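Side-chain contacts in aminotransferase class I and II (Streptococcus suis 89/1591, PDB 3OP7), which probably transfers amino groups between amino acids and keto acids with the help of pyridoxal phosphate, as a class I and II aminotransferase: residues A[14-19]-A[325-330]; A[188-193]-A[205-210]. All coordinates share one frame; numbering follows the deposited sequence.

Contact 1 of 2, residues A[14-19]-A[325-330]; sequences NVHENS and QLLQEH
S19 and L327 meet through a water that gives one hydrogen bond to each of their backbone carbonyls, at 2.8 Å from L327 O and 3.0 Å from S19 O. Beside this bridge L327 reaches across. Its CG stands anti to the backbone N (chi1 179°), which carries the two methyls out from the helix, and each finds a different partner. L327 CD1 comes within 3.6 Å of S19 O, the same oxygen that the water grips. L327 CD2 lies 3.5 Å from H16 ND1, meeting the imidazole obliquely, and also touches H16 CB. On one face of that ring, offset toward its rim, lies CG1 of V15 from the preceding position, and the W12 ring meets it as well. The contact joins residues of helix 8-16 and the 3-10 segment 17-19 to the last turns of helix 319-330. H16 and L327 both also touch L333 of the short strand 332-333. Leucine suits its place because its forked apolar end lets one methyl meet the H16 ring and the other the S19 carbonyl, while S19, exposed and hydrophilic, suits the border of the contact, where its carbonyl takes a water. S19 N is bonded to H16 O at 2.9 Å, which ties the two residues that receive the leucine into one turn.

Contact 2 of 2, residues A[188-193]-A[205-210]; sequences AYILSD and PSIIEV. With EDO (1,2-ethanediol), chain K.
This contact belongs to the beta-alpha-beta unit of strand 189-193, the short, weakly bonded helix at about 207-210 and strand 214-219, in the large mixed sheet of a PLP-dependent aminotransferase. I207, in the first turn of the helix, lies over two strand residues whose side chains leave the same side of the sheet, I190 and S192. The two isoleucines cross at about a right angle, with I207 CG1 3.7 Å from I190 CG2. CG1 of I207 is anti to its backbone N (chi1 -158°) and runs to I190, which puts CG2 between the backbone N and the carbonyl carbon, pressed against S192. There I207 CG2 and S192 CB are only 3.5 Å apart, tight for two carbons; serine is small enough to allow it. The helix start is held by a capping box: S206 N bonds to E209 OE1 at 2.9 Å, on the anti side of the carboxylate and 27° out of its plane, and I208 N gives a weak bond of 3.3 Å to S206 OG. E209 OE1 also accepts from O2 of a 1,2-ethanediol at 2.8 Å, a molecule probably left by crystallisation. E194 links the strand end to the helix start, its OE2 bonded to both S192 OG and I207 N and its OE1 to S206 OG. At that end D193 OD2 hydrogen-bonds the pyridine N1 of the pyridoxal phosphate joined to lysine 222, as the family's aspartate does. I190 is packed further by L179 and A183 of helix 173-184, and strands 157-161 and 214-219 flank strand 189-193 in the sheet.

In the fold
From the N terminus the chain first forms helix 8-16, which with the 3-10 segment 17-19 supplies the first half of contact 1. It then builds most of the large mixed sheet; contact 2 closes within it, a short loop of eleven residues between 188-193 and 205-210, before strands 214-219 and 232-235 are laid down. Much later helix 319-330 brings residues 325-330 back to 14-19, closing a loop of 305 residues in which contact 2 is nested. The two lie on opposite sides of the chain's centre, their own centres 37 Å apart. Contact 1 ties the N-terminal helix to a late helix, whereas contact 2 holds a local crossover against the sheet whose strand 189-193 ends at the cofactor-binding D193.

Contact 1 of 2, residues A[14-19]-A[325-330]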
ATOM      1  N   ASN A  14       2.330  -7.026  17.203  1.00 32.29           N
ATOM      2  CA  ASN A  14       3.689  -6.476  17.242  1.00 33.13           C
ATOM      3  C   ASN A  14       4.423  -6.834  18.537  1.00 34.84           C
ATOM      4  O   ASN A  14       5.599  -7.231  18.521  1.00 34.30           O
ATOM      5  CB  ASN A  14       3.685  -4.944  17.117  1.00 33.51           C
ATOM      6  CG  ASN A  14       3.406  -4.456  15.718  1.00 31.27           C
ATOM      7  OD1 ASN A  14       3.501  -5.198  14.735  1.00 32.04           O
ATOM      8  ND2 ASN A  14       3.043  -3.186  15.617  1.00 31.92           N
ATOM      9  N   VAL A  15       3.731  -6.689  19.674  1.00 35.35           N
ATOM     10  CA  VAL A  15       4.350  -6.911  20.977  1.00 38.08           C
ATOM     11  C   VAL A  15       4.557  -8.413  21.272  1.00 38.32           C
ATOM     12  O   VAL A  15       5.602  -8.785  21.823  1.00 38.76           O
ATOM     13  CB  VAL A  15       3.568  -6.246  22.128  1.00 39.11           C
ATOM     14  CG1 VAL A  15       4.163  -6.622  23.514  1.00 40.84           C
ATOM     15  CG2 VAL A  15       3.559  -4.744  21.985  1.00 39.82           C
ATOM     16  N   HIS A  16       3.625  -9.264  20.857  1.00 37.72           N
ATOM     17  CA  HIS A  16       3.564 -10.648  21.380  1.00 39.47           C
ATOM     18  C   HIS A  16       3.826 -11.789  20.403  1.00 40.43           C
ATOM     19  O   HIS A  16       4.067 -12.905  20.842  1.00 41.04           O
ATOM     20  CB  HIS A  16       2.213 -10.900  22.088  1.00 39.37           C
ATOM     21  CG  HIS A  16       1.969  -9.976  23.228  1.00 38.67           C
ATOM     22  ND1 HIS A  16       2.757  -9.959  24.358  1.00 38.96           N
ATOM     23  CD2 HIS A  16       1.031  -9.020  23.405  1.00 38.28           C
ATOM     24  CE1 HIS A  16       2.315  -9.021  25.178  1.00 40.35           C
ATOM     25  NE2 HIS A  16       1.273  -8.433  24.616  1.00 38.39           N
ATOM     26  N   GLU A  17       3.819 -11.524  19.104  1.00 41.11           N
ATOM     27  CA  GLU A  17       3.929 -12.592  18.095  1.00 43.03           C
ATOM     28  C   GLU A  17       5.245 -13.416  18.249  1.00 44.60           C
ATOM     29  O   GLU A  17       5.237 -14.645  18.060  1.00 45.28           O
ATOM     30  CB  GLU A  17       3.867 -12.004  16.684  1.00 42.19           C
ATOM     31  CG  GLU A  17       2.900 -12.694  15.758  1.00 46.59           C
ATOM     32  CD  GLU A  17       2.690 -11.914  14.413  1.00 49.24           C
ATOM     33  OE1 GLU A  17       3.418 -10.916  14.115  1.00 48.96           O
ATOM     34  OE2 GLU A  17       1.778 -12.319  13.648  1.00 53.25           O
ATOM     35  N   ASN A  18       6.332 -12.739  18.642  1.00 45.18           N
ATOM     36  CA  ASN A  18       7.643 -13.392  18.831  1.00 46.77           C
ATOM     37  C   ASN A  18       7.735 -14.229  20.095  1.00 48.47           C
ATOM     38  O   ASN A  18       8.718 -14.963  20.299  1.00 49.75           O
ATOM     39  CB  ASN A  18       8.753 -12.334  18.895  1.00 47.28           C
ATOM     40  CG  ASN A  18       9.086 -11.763  17.542  1.00 45.95           C
ATOM     41  OD1 ASN A  18       8.534 -12.168  16.523  1.00 45.28           O
ATOM     42  ND2 ASN A  18      10.038 -10.825  17.526  1.00 50.19           N
ATOM     43  N   SER A  19       6.767 -14.044  20.986  1.00 48.79           N
ATOM     44  CA  SER A  19       6.694 -14.787  22.242  1.00 50.27           C
ATOM     45  C   SER A  19       5.835 -16.047  22.123  1.00 49.87           C
ATOM     46  O   SER A  19       5.738 -16.820  23.083  1.00 51.47           O
ATOM     47  CB  SER A  19       6.116 -13.892  23.343  1.00 51.59           C
ATOM     48  OG  SER A  19       7.081 -12.959  23.797  1.00 54.17           O
ATOM     49  N   GLN A 325      -1.396 -13.810  30.411  1.00 45.97           N
ATOM     50  CA  GLN A 325      -1.037 -14.901  31.312  1.00 48.90           C
ATOM     51  C   GLN A 325      -0.924 -16.236  30.598  1.00 47.71           C
ATOM     52  O   GLN A 325       0.016 -16.979  30.843  1.00 49.17           O
ATOM     53  CB  GLN A 325      -2.059 -15.022  32.423  1.00 50.66           C
ATOM     54  CG  GLN A 325      -1.995 -13.915  33.427  1.00 55.16           C
ATOM     55  CD  GLN A 325      -2.921 -14.176  34.616  1.00 61.70           C
ATOM     56  OE1 GLN A 325      -3.457 -13.238  35.218  1.00 67.61           O
ATOM     57  NE2 GLN A 325      -3.129 -15.453  34.939  1.00 58.63           N
ATOM     58  N   LEU A 326      -1.886 -16.545  29.734  1.00 45.70           N
ATOM     59  CA  LEU A 326      -1.835 -17.768  28.917  1.00 45.06           C
ATOM     60  C   LEU A 326      -0.562 -17.803  28.061  1.00 44.40           C
ATOM     61  O   LEU A 326       0.127 -18.836  27.954  1.00 45.15           O
ATOM     62  CB  LEU A 326      -3.062 -17.841  28.011  1.00 43.27           C
ATOM     63  CG  LEU A 326      -3.085 -18.946  26.956  1.00 42.90           C
ATOM     64  CD1 LEU A 326      -3.279 -20.319  27.623  1.00 43.33           C
ATOM     65  CD2 LEU A 326      -4.134 -18.633  25.901  1.00 43.03           C
ATOM     66  N   LEU A 327      -0.227 -16.661  27.487  1.00 42.82           N
ATOM     67  CA  LEU A 327       0.986 -16.553  26.683  1.00 42.95           C
ATOM     68  C   LEU A 327       2.235 -16.801  27.543  1.00 45.65           C
ATOM     69  O   LEU A 327       3.082 -17.616  27.172  1.00 47.28           O
ATOM     70  CB  LEU A 327       1.052 -15.185  25.988  1.00 40.77           C
ATOM     71  CG  LEU A 327       2.279 -14.879  25.121  1.00 41.42           C
ATOM     72  CD1 LEU A 327       2.335 -15.854  23.958  1.00 43.19           C
ATOM     73  CD2 LEU A 327       2.212 -13.433  24.590  1.00 38.15           C
ATOM     74  N   GLN A 328       2.346 -16.129  28.690  1.00 47.74           N
ATOM     75  CA  GLN A 328       3.524 -16.227  29.559  0.50 50.08           C
ATOM     76  C   GLN A 328       3.687 -17.648  30.110  1.00 51.81           C
ATOM     77  O   GLN A 328       4.789 -18.198  30.166  1.00 52.00           O
ATOM     78  CB  GLN A 328       3.404 -15.234  30.729  0.50 51.54           C
ATOM     79  CG  GLN A 328       3.491 -13.748  30.335  0.50 51.94           C
ATOM     80  CD  GLN A 328       3.022 -12.814  31.446  0.50 54.37           C
ATOM     81  OE1 GLN A 328       2.784 -13.237  32.577  0.50 57.42           O
ATOM     82  NE2 GLN A 328       2.888 -11.534  31.121  0.50 55.49           N
ATOM     83  N   GLU A 329       2.571 -18.224  30.532  1.00 52.70           N
ATOM     84  CA  GLU A 329       2.582 -19.534  31.187  1.00 54.63           C
ATOM     85  C   GLU A 329       2.602 -20.771  30.264  1.00 53.83           C
ATOM     86  O   GLU A 329       3.147 -21.805  30.659  1.00 54.61           O
ATOM     87  CB  GLU A 329       1.398 -19.644  32.147  1.00 55.96           C
ATOM     88  CG  GLU A 329       1.508 -18.691  33.316  1.00 60.35           C
ATOM     89  CD  GLU A 329       0.500 -19.003  34.422  1.00 65.97           C
ATOM     90  OE1 GLU A 329       0.142 -20.189  34.602  1.00 70.44           O
ATOM     91  OE2 GLU A 329       0.064 -18.060  35.107  1.00 68.99           O
ATOM     92  N   HIS A 330       1.979 -20.688  29.096  1.00 51.49           N
ATOM     93  CA  HIS A 330       1.854 -21.843  28.178  1.00 51.47           C
ATOM     94  C   HIS A 330       2.269 -21.597  26.751  1.00 49.99           C
ATOM     95  O   HIS A 330       2.273 -22.530  25.931  1.00 50.61           O
ATOM     96  CB  HIS A 330       0.426 -22.364  28.197  1.00 51.69           C
ATOM     97  CG  HIS A 330       0.007 -22.839  29.544  1.00 53.61           C
ATOM     98  ND1 HIS A 330       0.552 -23.957  30.135  1.00 56.21           N
ATOM     99  CD2 HIS A 330      -0.846 -22.311  30.452  1.00 54.97           C
ATOM    100  CE1 HIS A 330       0.026 -24.114  31.334  1.00 58.10           C
ATOM    101  NE2 HIS A 330      -0.831 -23.133  31.547  1.00 56.23           N
TER
HETATM  102  O   HOH W   1       5.615 -17.302  26.067  1.00 57.62           O

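Contact 2 of 2, residues A[188-193]-A[205-210]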
ATOM      1  N   ALA A 188     -26.908   5.205  -0.850  1.00 27.94           N
ATOM      2  CA  ALA A 188     -25.651   4.976  -0.123  1.00 26.76           C
ATOM      3  C   ALA A 188     -24.871   3.842  -0.778  1.00 26.31           C
ATOM      4  O   ALA A 188     -25.446   2.862  -1.229  1.00 26.74           O
ATOM      5  CB  ALA A 188     -25.926   4.623   1.369  1.00 26.53           C
ATOM      6  N   TYR A 189     -23.557   3.970  -0.828  1.00 26.78           N
ATOM      7  CA  TYR A 189     -22.730   2.874  -1.260  1.00 25.85           C
ATOM      8  C   TYR A 189     -22.740   1.893  -0.136  1.00 24.40           C
ATOM      9  O   TYR A 189     -22.891   2.277   1.026  1.00 24.93           O
ATOM     10  CB  TYR A 189     -21.288   3.269  -1.389  1.00 26.95           C
ATOM     11  CG  TYR A 189     -20.959   4.303  -2.442  1.00 28.61           C
ATOM     12  CD1 TYR A 189     -21.123   4.019  -3.764  1.00 31.11           C
ATOM     13  CD2 TYR A 189     -20.441   5.567  -2.075  1.00 32.86           C
ATOM     14  CE1 TYR A 189     -20.799   4.986  -4.747  1.00 32.07           C
ATOM     15  CE2 TYR A 189     -20.109   6.522  -3.029  1.00 34.43           C
ATOM     16  CZ  TYR A 189     -20.281   6.223  -4.363  1.00 35.18           C
ATOM     17  OH  TYR A 189     -19.944   7.173  -5.312  1.00 36.05           O
ATOM     18  N   ILE A 190     -22.494   0.643  -0.465  1.00 24.31           N
ATOM     19  CA  ILE A 190     -22.175  -0.378   0.538  1.00 23.05           C
ATOM     20  C   ILE A 190     -20.815  -0.980   0.194  1.00 23.78           C
ATOM     21  O   ILE A 190     -20.649  -1.620  -0.847  1.00 23.68           O
ATOM     22  CB  ILE A 190     -23.230  -1.510   0.637  1.00 24.27           C
ATOM     23  CG1 ILE A 190     -24.608  -0.971   1.063  1.00 24.67           C
ATOM     24  CG2 ILE A 190     -22.727  -2.564   1.659  1.00 24.57           C
ATOM     25  CD1 ILE A 190     -25.752  -1.983   0.984  1.00 25.75           C
ATOM     26  N   LEU A 191     -19.831  -0.717   1.052  1.00 23.18           N
ATOM     27  CA  LEU A 191     -18.497  -1.281   0.923  1.00 21.82           C
ATOM     28  C   LEU A 191     -18.571  -2.590   1.703  1.00 23.04           C
ATOM     29  O   LEU A 191     -18.976  -2.602   2.892  1.00 22.34           O
ATOM     30  CB  LEU A 191     -17.474  -0.404   1.598  1.00 22.59           C
ATOM     31  CG  LEU A 191     -16.053  -1.000   1.792  1.00 20.37           C
ATOM     32  CD1 LEU A 191     -15.467  -1.564   0.439  1.00 23.10           C
ATOM     33  CD2 LEU A 191     -15.070   0.029   2.424  1.00 22.70           C
ATOM     34  N   SER A 192     -18.270  -3.694   1.039  1.00 22.62           N
ATOM     35  CA  SER A 192     -18.251  -5.000   1.689  1.00 21.96           C
ATOM     36  C   SER A 192     -16.880  -5.683   1.533  1.00 22.38           C
ATOM     37  O   SER A 192     -16.455  -6.008   0.425  1.00 22.38           O
ATOM     38  CB  SER A 192     -19.356  -5.870   1.087  1.00 23.28           C
ATOM     39  OG  SER A 192     -19.426  -7.130   1.744  1.00 22.51           O
ATOM     40  N   ASP A 193     -16.152  -5.795   2.636  1.00 21.34           N
ATOM     41  CA  ASP A 193     -14.901  -6.500   2.675  1.00 20.79           C
ATOM     42  C   ASP A 193     -15.218  -8.003   2.794  1.00 21.09           C
ATOM     43  O   ASP A 193     -15.769  -8.487   3.812  1.00 22.50           O
ATOM     44  CB  ASP A 193     -14.062  -5.964   3.839  1.00 21.54           C
ATOM     45  CG  ASP A 193     -12.784  -6.766   4.108  1.00 22.15           C
ATOM     46  OD1 ASP A 193     -12.693  -7.959   3.765  1.00 23.30           O
ATOM     47  OD2 ASP A 193     -11.924  -6.222   4.804  1.00 23.50           O
ATOM     48  N   PRO A 205     -24.131 -14.174  -1.750  1.00 29.91           N
ATOM     49  CA  PRO A 205     -23.647 -13.396  -2.865  1.00 29.53           C
ATOM     50  C   PRO A 205     -22.717 -12.295  -2.387  1.00 28.24           C
ATOM     51  O   PRO A 205     -22.777 -11.868  -1.223  1.00 27.87           O
ATOM     52  CB  PRO A 205     -24.930 -12.790  -3.451  1.00 28.75           C
ATOM     53  CG  PRO A 205     -25.885 -12.711  -2.282  1.00 31.90           C
ATOM     54  CD  PRO A 205     -25.575 -13.950  -1.513  1.00 31.43           C
ATOM     55  N   SER A 206     -21.847 -11.858  -3.284  1.00 26.54           N
ATOM     56  CA  SER A 206     -21.107 -10.594  -3.115  1.00 26.46           C
ATOM     57  C   SER A 206     -22.076  -9.417  -3.140  1.00 26.44           C
ATOM     58  O   SER A 206     -23.104  -9.449  -3.828  1.00 27.49           O
ATOM     59  CB  SER A 206     -20.083 -10.424  -4.222  1.00 26.61           C
ATOM     60  OG  SER A 206     -19.446  -9.146  -4.126  1.00 23.73           O
ATOM     61  N   ILE A 207     -21.727  -8.371  -2.409  1.00 25.10           N
ATOM     62  CA  ILE A 207     -22.496  -7.124  -2.449  1.00 25.17           C
ATOM     63  C   ILE A 207     -22.732  -6.644  -3.849  1.00 26.00           C
ATOM     64  O   ILE A 207     -23.808  -6.184  -4.192  1.00 27.80           O
ATOM     65  CB  ILE A 207     -21.884  -5.997  -1.541  1.00 22.35           C
ATOM     66  CG1 ILE A 207     -22.946  -4.966  -1.176  1.00 23.07           C
ATOM     67  CG2 ILE A 207     -20.624  -5.299  -2.116  1.00 22.96           C
ATOM     68  CD1 ILE A 207     -24.169  -5.503  -0.399  1.00 25.43           C
ATOM     69  N   ILE A 208     -21.718  -6.753  -4.696  1.00 25.26           N
ATOM     70  CA  ILE A 208     -21.878  -6.267  -6.054  1.00 25.82           C
ATOM     71  C   ILE A 208     -22.821  -7.115  -6.931  1.00 27.10           C
ATOM     72  O   ILE A 208     -23.275  -6.643  -7.974  1.00 28.82           O
ATOM     73  CB  ILE A 208     -20.505  -6.145  -6.707  1.00 25.34           C
ATOM     74  CG1 ILE A 208     -20.570  -5.151  -7.871  1.00 28.02           C
ATOM     75  CG2 ILE A 208     -19.979  -7.533  -7.046  1.00 25.43           C
ATOM     76  CD1 ILE A 208     -19.229  -4.880  -8.537  1.00 26.07           C
ATOM     77  N   GLU A 209     -23.162  -8.325  -6.489  1.00 27.74           N
ATOM     78  CA  GLU A 209     -24.150  -9.172  -7.170  1.00 28.23           C
ATOM     79  C   GLU A 209     -25.595  -8.845  -6.760  1.00 30.36           C
ATOM     80  O   GLU A 209     -26.560  -9.330  -7.407  1.00 30.85           O
ATOM     81  CB  GLU A 209     -23.831 -10.661  -6.911  1.00 28.19           C
ATOM     82  CG  GLU A 209     -22.506 -11.108  -7.547  1.00 30.02           C
ATOM     83  CD  GLU A 209     -22.035 -12.483  -7.126  1.00 31.89           C
ATOM     84  OE1 GLU A 209     -22.136 -12.887  -5.940  1.00 32.14           O
ATOM     85  OE2 GLU A 209     -21.474 -13.169  -8.003  1.00 34.93           O
ATOM     86  N   VAL A 210     -25.754  -8.074  -5.687  1.00 29.32           N
ATOM     87  CA  VAL A 210     -27.077  -7.668  -5.241  1.00 30.70           C
ATOM     88  C   VAL A 210     -27.338  -6.168  -5.279  1.00 31.06           C
ATOM     89  O   VAL A 210     -28.476  -5.756  -5.020  1.00 31.60           O
ATOM     90  CB  VAL A 210     -27.407  -8.223  -3.832  1.00 31.31           C
ATOM     91  CG1 VAL A 210     -27.544  -9.767  -3.852  1.00 32.22           C
ATOM     92  CG2 VAL A 210     -26.408  -7.796  -2.798  1.00 29.38           C
TER
HETATM   93  C1  EDO K 408     -24.699 -14.803  -8.000  1.00 61.85           C
HETATM   94  O1  EDO K 408     -25.794 -13.895  -8.209  1.00 62.05           O
HETATM   95  C2  EDO K 408     -24.617 -15.196  -6.525  1.00 61.29           C
HETATM   96  O2  EDO K 408     -23.278 -15.440  -6.054  1.00 59.70           O